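Local coordinates for protein haloacid dehalogenase-like hydrolase (Bacteroides thetaiotaomicron, PDB 2RBK) that probably acts as a magnesium-dependent phosphatase of the haloacid dehalogenase superfamily, binding magnesium and vanadate, a mimic of the phosphoryl-transfer transition state, at residues Tyr81-Pro86 with Lys184-Gln189; Glu157-Val162 with Cys169-Trp174. All blocks are in the same frame, centred on the assembly; numbering follows the deposited sequence. Where two conformers were deposited one is given.

Interaction 1: residues Tyr81-Pro86 with Lys184-Gln189; sequences YKSAIP and KGDTKQ. With VN4 (oxido(dioxo)vanadium), chain C.
The Tyr81 ring meets Asp186 at its edge, near the ring plane, while Lys190 makes a cation-pi contact with the same ring; ring and carboxylate planes stand 60° apart. Tyr81 OH donates to Asp186 OD1 at 2.7 Å, on the syn side of that oxygen and slightly out of the carboxylate plane. With CG anti to the backbone N (chi1 174°), the tyrosine ring reaches across to Asp186. Ser83 comes at the other oxygen: its OG donates to Asp186 OD2, also at 2.7 Å, from above the carboxylate plane, 59° out of it. Two hydroxyls, one per oxygen, thus grip a buried carboxylate and should limit its rotation. Downstream, Thr187 caps helix 188-199 through a weak bond from Gln189 N to Thr187 OG1 (3.3 Å), and the extended Lys188 chain brings NZ to VN4 O3 at 3.1 Å; that ammonium also pairs with Asp215. Consistent with the family's inserted cap domain, the two segments appear to be the connections into and out of that insertion. One runs from strand 78-82, at an edge of the eight-stranded sheet, to Pro86, the N-cap of helix 87-100; the other leads into helix 188-199, whose first turn touches helix 216-221.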
loop_
_atom_site.group_PDB
_atom_site.type_symbol
_atom_site.label_atom_id
_atom_site.label_comp_id
_atom_site.label_asym_id
_atom_site.label_seq_id
_atom_site.Cartn_x
_atom_site.Cartn_y
_atom_site.Cartn_z
ATOM N N TYR A 81 -15.388 -0.587 2.587
ATOM C CA TYR A 81 -15.318 -0.840 1.166
ATOM C C TYR A 81 -14.433 -2.056 0.943
ATOM O O TYR A 81 -13.396 -2.188 1.589
ATOM C CB TYR A 81 -14.743 0.356 0.357
ATOM C CG TYR A 81 -14.558 0.016 -1.091
ATOM C CD1 TYR A 81 -15.625 -0.168 -1.963
ATOM C CD2 TYR A 81 -13.283 -0.191 -1.604
ATOM C CE1 TYR A 81 -15.443 -0.530 -3.272
ATOM C CE2 TYR A 81 -13.096 -0.577 -2.912
ATOM C CZ TYR A 81 -14.172 -0.739 -3.768
ATOM O OH TYR A 81 -14.025 -1.072 -5.081
ATOM N N LYS A 82 -14.808 -2.915 0.004
ATOM C CA LYS A 82 -13.923 -3.985 -0.445
ATOM C C LYS A 82 -14.274 -4.315 -1.886
ATOM O O LYS A 82 -15.316 -3.884 -2.405
ATOM C CB LYS A 82 -13.998 -5.213 0.443
ATOM C CG LYS A 82 -15.367 -5.794 0.733
ATOM C CD LYS A 82 -15.283 -7.160 1.381
ATOM C CE LYS A 82 -16.548 -7.987 1.265
ATOM N NZ LYS A 82 -16.802 -9.025 2.291
ATOM N N SER A 83 -13.391 -5.081 -2.500
ATOM C CA SER A 83 -13.592 -5.498 -3.860
ATOM C C SER A 83 -12.982 -6.878 -4.078
ATOM O O SER A 83 -12.294 -7.396 -3.223
ATOM C CB SER A 83 -12.966 -4.499 -4.874
ATOM O OG SER A 83 -11.570 -4.502 -4.730
ATOM N N ALA A 84 -13.235 -7.433 -5.245
ATOM C CA ALA A 84 -12.673 -8.717 -5.627
ATOM C C ALA A 84 -12.377 -8.658 -7.126
ATOM O O ALA A 84 -13.055 -7.993 -7.908
ATOM C CB ALA A 84 -13.589 -9.851 -5.310
ATOM N N ILE A 85 -11.357 -9.408 -7.543
ATOM C CA ILE A 85 -10.919 -9.457 -8.920
ATOM C C ILE A 85 -11.802 -10.367 -9.738
ATOM O O ILE A 85 -12.124 -11.476 -9.286
ATOM C CB ILE A 85 -9.437 -9.916 -8.944
ATOM C CG1 ILE A 85 -8.538 -8.924 -8.220
ATOM C CG2 ILE A 85 -8.973 -10.127 -10.366
ATOM C CD1 ILE A 85 -7.151 -9.428 -7.992
ATOM N N PRO A 86 -12.176 -9.992 -10.946
ATOM C CA PRO A 86 -12.902 -10.907 -11.839
ATOM C C PRO A 86 -12.199 -12.279 -11.921
ATOM O O PRO A 86 -10.990 -12.346 -12.119
ATOM C CB PRO A 86 -12.858 -10.185 -13.185
ATOM C CG PRO A 86 -12.898 -8.733 -12.789
ATOM C CD PRO A 86 -11.974 -8.695 -11.585
ATOM N N LYS A 184 -10.747 -3.180 -11.041
ATOM C CA LYS A 184 -10.922 -1.908 -11.718
ATOM C C LYS A 184 -11.178 -0.777 -10.758
ATOM O O LYS A 184 -12.103 -0.797 -9.978
ATOM C CB LYS A 184 -12.116 -2.018 -12.685
ATOM C CG LYS A 184 -12.591 -0.806 -13.429
ATOM C CD LYS A 184 -11.636 -0.644 -14.612
ATOM C CE LYS A 184 -12.165 0.406 -15.567
ATOM N NZ LYS A 184 -10.992 0.778 -16.432
ATOM N N GLY A 185 -10.331 0.278 -10.871
ATOM C CA GLY A 185 -10.501 1.462 -10.084
ATOM C C GLY A 185 -9.927 1.400 -8.687
ATOM O O GLY A 185 -9.862 2.444 -8.036
ATOM N N ASP A 186 -9.476 0.241 -8.207
ATOM C CA ASP A 186 -8.986 0.108 -6.845
ATOM C C ASP A 186 -7.528 0.452 -6.753
ATOM O O ASP A 186 -6.646 -0.361 -6.991
ATOM C CB ASP A 186 -9.281 -1.296 -6.336
ATOM C CG ASP A 186 -10.803 -1.484 -6.252
ATOM O OD1 ASP A 186 -11.521 -0.505 -5.970
ATOM O OD2 ASP A 186 -11.227 -2.608 -6.563
ATOM N N THR A 187 -7.271 1.717 -6.427
ATOM C CA THR A 187 -5.976 2.272 -6.106
ATOM C C THR A 187 -6.080 3.035 -4.797
ATOM O O THR A 187 -7.198 3.218 -4.275
ATOM C CB THR A 187 -5.389 3.239 -7.180
ATOM O OG1 THR A 187 -6.085 4.438 -7.113
ATOM C CG2 THR A 187 -5.538 2.638 -8.576
ATOM N N LYS A 188 -4.974 3.515 -4.280
ATOM C CA LYS A 188 -5.084 4.256 -3.015
ATOM C C LYS A 188 -5.982 5.479 -3.114
ATOM O O LYS A 188 -6.519 5.916 -2.086
ATOM C CB LYS A 188 -3.698 4.585 -2.498
ATOM C CG LYS A 188 -2.879 3.389 -2.078
ATOM C CD LYS A 188 -1.499 3.743 -1.662
ATOM C CE LYS A 188 -0.640 2.491 -1.432
ATOM N NZ LYS A 188 0.673 2.795 -0.794
ATOM N N GLN A 189 -6.111 6.063 -4.289
ATOM C CA GLN A 189 -7.057 7.181 -4.487
ATOM C C GLN A 189 -8.469 6.798 -4.116
ATOM O O GLN A 189 -9.219 7.577 -3.498
ATOM C CB GLN A 189 -7.016 7.685 -5.943
ATOM C CG GLN A 189 -8.178 8.364 -6.560
ATOM C CD GLN A 189 -7.920 8.940 -7.917
ATOM O OE1 GLN A 189 -6.818 8.779 -8.457
ATOM N NE2 GLN A 189 -8.885 9.683 -8.489
HETATM V V VN4 C . 3.327 0.747 0.807
HETATM O O1 VN4 C . 3.012 0.503 2.422
HETATM O O2 VN4 C . 4.969 1.050 0.248
HETATM O O3 VN4 C . 2.272 0.129 -0.564
HETATM O O HOH W 1 3.614 -1.353 0.939
#

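Interaction 2: residues Glu157-Val162 with Cys169-Trp174; sequences EEEKEV and CEIGRW. With VN4 (oxido(dioxo)vanadium), chain C.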
loop_
_atom_site.group_PDB
_atom_site.type_symbol
_atom_site.label_atom_id
_atom_site.label_comp_id
_atom_site.label_asym_id
_atom_site.label_seq_id
_atom_site.Cartn_x
_atom_site.Cartn_y
_atom_site.Cartn_z
ATOM N N GLU A 157 8.659 -6.127 -18.115
ATOM C CA GLU A 157 8.483 -6.805 -19.404
ATOM C C GLU A 157 7.402 -7.876 -19.275
ATOM O O GLU A 157 6.519 -8.003 -20.107
ATOM C CB GLU A 157 9.837 -7.381 -19.837
ATOM C CG GLU A 157 9.919 -8.358 -20.964
ATOM C CD GLU A 157 11.385 -8.582 -21.266
ATOM O OE1 GLU A 157 11.896 -8.195 -22.306
ATOM O OE2 GLU A 157 12.064 -9.170 -20.378
ATOM N N GLU A 158 7.457 -8.698 -18.215
ATOM C CA GLU A 158 6.405 -9.726 -18.061
ATOM C C GLU A 158 5.065 -9.143 -17.783
ATOM O O GLU A 158 4.057 -9.658 -18.229
ATOM C CB GLU A 158 6.836 -10.687 -16.953
ATOM C CG GLU A 158 8.010 -11.560 -17.356
ATOM C CD GLU A 158 8.682 -12.271 -16.188
ATOM O OE1 GLU A 158 8.593 -11.801 -15.009
ATOM O OE2 GLU A 158 9.373 -13.308 -16.477
ATOM N N GLU A 159 5.010 -8.051 -17.042
ATOM C CA GLU A 159 3.761 -7.330 -16.836
ATOM C C GLU A 159 3.157 -6.989 -18.185
ATOM O O GLU A 159 1.991 -7.205 -18.347
ATOM C CB GLU A 159 4.006 -6.108 -15.963
ATOM C CG GLU A 159 2.865 -5.123 -15.825
ATOM C CD GLU A 159 3.258 -3.905 -15.012
ATOM O OE1 GLU A 159 4.233 -3.943 -14.222
ATOM O OE2 GLU A 159 2.592 -2.843 -15.128
ATOM N N LYS A 160 3.939 -6.431 -19.145
ATOM C CA LYS A 160 3.345 -6.086 -20.437
ATOM C C LYS A 160 2.891 -7.324 -21.199
ATOM O O LYS A 160 1.905 -7.282 -21.934
ATOM C CB LYS A 160 4.293 -5.198 -21.272
ATOM C CG LYS A 160 4.697 -3.873 -20.627
ATOM C CD LYS A 160 3.531 -3.051 -20.140
ATOM C CE LYS A 160 3.731 -1.624 -19.769
ATOM N NZ LYS A 160 2.503 -0.814 -19.535
ATOM N N GLU A 161 3.540 -8.464 -20.984
ATOM C CA GLU A 161 3.139 -9.687 -21.618
ATOM C C GLU A 161 1.784 -10.207 -21.088
ATOM O O GLU A 161 0.953 -10.722 -21.885
ATOM C CB GLU A 161 4.228 -10.770 -21.456
ATOM C CG GLU A 161 4.072 -11.908 -22.472
ATOM C CD GLU A 161 5.084 -13.017 -22.243
ATOM O OE1 GLU A 161 6.104 -12.710 -21.547
ATOM O OE2 GLU A 161 4.781 -14.132 -22.758
ATOM N N VAL A 162 1.554 -10.125 -19.793
ATOM C CA VAL A 162 0.312 -10.631 -19.215
ATOM C C VAL A 162 -0.798 -9.600 -19.223
ATOM O O VAL A 162 -1.950 -9.985 -19.029
ATOM C CB VAL A 162 0.533 -11.134 -17.785
ATOM C CG1 VAL A 162 0.695 -9.991 -16.814
ATOM C CG2 VAL A 162 -0.642 -11.978 -17.276
ATOM N N CYS A 169 -7.990 -4.915 -14.508
ATOM C CA CYS A 169 -7.336 -4.734 -13.216
ATOM C C CYS A 169 -6.421 -3.514 -13.218
ATOM O O CYS A 169 -5.855 -3.096 -14.223
ATOM C CB CYS A 169 -6.536 -5.944 -12.816
ATOM S SG CYS A 169 -7.435 -7.410 -12.428
ATOM N N GLU A 170 -6.208 -2.996 -12.026
ATOM C CA GLU A 170 -5.172 -2.040 -11.732
ATOM C C GLU A 170 -3.915 -2.766 -11.342
ATOM O O GLU A 170 -3.960 -3.838 -10.715
ATOM C CB GLU A 170 -5.588 -1.179 -10.552
ATOM C CG GLU A 170 -6.874 -0.425 -10.763
ATOM C CD GLU A 170 -6.989 0.469 -11.972
ATOM O OE1 GLU A 170 -5.979 1.007 -12.434
ATOM O OE2 GLU A 170 -8.143 0.639 -12.470
ATOM N N ILE A 171 -2.763 -2.219 -11.688
ATOM C CA ILE A 171 -1.487 -2.790 -11.387
ATOM C C ILE A 171 -0.598 -1.708 -10.836
ATOM O O ILE A 171 -0.454 -0.665 -11.498
ATOM C CB ILE A 171 -0.810 -3.460 -12.598
ATOM C CG1 ILE A 171 -1.732 -4.371 -13.398
ATOM C CG2 ILE A 171 0.419 -4.162 -12.046
ATOM C CD1 ILE A 171 -1.267 -4.456 -14.835
ATOM N N GLY A 172 -0.043 -1.916 -9.626
ATOM C CA GLY A 172 0.856 -0.931 -9.053
ATOM C C GLY A 172 2.098 -1.539 -8.459
ATOM O O GLY A 172 2.030 -2.697 -8.045
ATOM N N ARG A 173 3.161 -0.814 -8.315
ATOM C CA ARG A 173 4.340 -1.327 -7.539
ATOM C C ARG A 173 4.790 -0.356 -6.414
ATOM O O ARG A 173 4.831 0.862 -6.548
ATOM C CB ARG A 173 5.568 -1.567 -8.373
ATOM C CG ARG A 173 5.460 -2.382 -9.607
ATOM C CD ARG A 173 6.707 -2.751 -10.413
ATOM N NE ARG A 173 6.228 -3.582 -11.540
ATOM C CZ ARG A 173 6.559 -4.800 -11.737
ATOM N NH1 ARG A 173 7.473 -5.373 -10.955
ATOM N NH2 ARG A 173 6.050 -5.526 -12.736
ATOM N N TRP A 174 5.169 -0.955 -5.245
ATOM C CA TRP A 174 5.863 -0.335 -4.168
ATOM C C TRP A 174 7.272 -0.799 -3.890
ATOM O O TRP A 174 7.986 -0.269 -3.120
ATOM C CB TRP A 174 5.049 -0.402 -2.869
ATOM C CG TRP A 174 4.566 -1.725 -2.373
ATOM C CD1 TRP A 174 3.410 -2.398 -2.761
ATOM C CD2 TRP A 174 5.179 -2.562 -1.378
ATOM N NE1 TRP A 174 3.280 -3.545 -2.098
ATOM C CE2 TRP A 174 4.321 -3.691 -1.225
ATOM C CE3 TRP A 174 6.311 -2.481 -0.594
ATOM C CZ2 TRP A 174 4.556 -4.746 -0.338
ATOM C CZ3 TRP A 174 6.567 -3.505 0.298
ATOM C CH2 TRP A 174 5.712 -4.582 0.411
HETATM V V VN4 C . 3.327 0.747 0.807
HETATM O O1 VN4 C . 3.012 0.503 2.422
HETATM O O2 VN4 C . 4.969 1.050 0.248
HETATM O O3 VN4 C . 2.272 0.129 -0.564
HETATM O O HOH W 2 2.328 -0.998 -13.210
HETATM O O HOH W 3 5.692 -1.622 -13.249
HETATM O O HOH W 1 3.614 -1.353 0.939
#
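Glu159 and Arg173 form a salt bridge centred on a single oxygen. Arg173 NH2 donates to Glu159 OE1 at 2.8 Å with an N-H...O angle of 164°, lying on the anti lone pair of that oxygen. Arg173 NE adds a weak bond to the same OE1 at 3.4 Å, so the guanidinium does not engage the two oxygens in a bidentate pair. The carboxylate and guanidinium planes are only 10° apart, and Glu159 CB also lies at the guanidinium edge, in its plane. Glu159 gets there with CG anti to the backbone N (chi1 171°) and the rest of its chain extended from the helix. Ile171 lays its CG2 methyl over one face of the Glu159 carboxylate, 4.0 Å from OE2.

Two waters bridge the contact. One donates to Glu159 OE1 (2.9 Å) and accepts from Arg173 NE (2.7 Å); the other donates to Glu159 OE2 and to Ile171 O. Further out, Arg173 NH1 bonds to Ile154 O, which helps to fix the guanidinium, and the Arg173 backbone is hydrogen-bonded to Asn214 of the vanadate pocket. Next along the chain, one face of the Trp174 ring lies over the water bound to vanadium, 3.0 Å from the ring plane, and Phe178 meets this indole edge-to-face.

Cutting Glu159 back to an alanine is likely to leave the Arg173 guanidinium without its carboxylate mate and to take from each of the two waters one of its acceptors. Chemically, this is a hydrated surface ion pair joining helix 156-162 to strand 170-172: much of its hold is electrostatic and directional, with the Ile171 methyl packed on the carboxylate face, and the chain beyond strand 170-172 leads to Trp174 of the vanadate pocket.

In the fold
Neither contact is a hydrophobic core. Interaction 1 is partly buried and rests on two neutral hydroxyls donating to one enclosed carboxylate, whereas interaction 2 lies at the surface and uses opposite charges helped by waters. Interaction 1 ties together the segments that appear to flank the inserted cap domain, and interaction 2 fastens a helix to a strand probably within it. The two meet directly: Gly185 N lies 2.7 Å from Glu170 OE2, a probable hydrogen bond, and Ile85 CG2 packs on Cys169 SG at 3.7 Å. Both also reach the vanadate, one by a charged hydrogen bond, the other by an aromatic face.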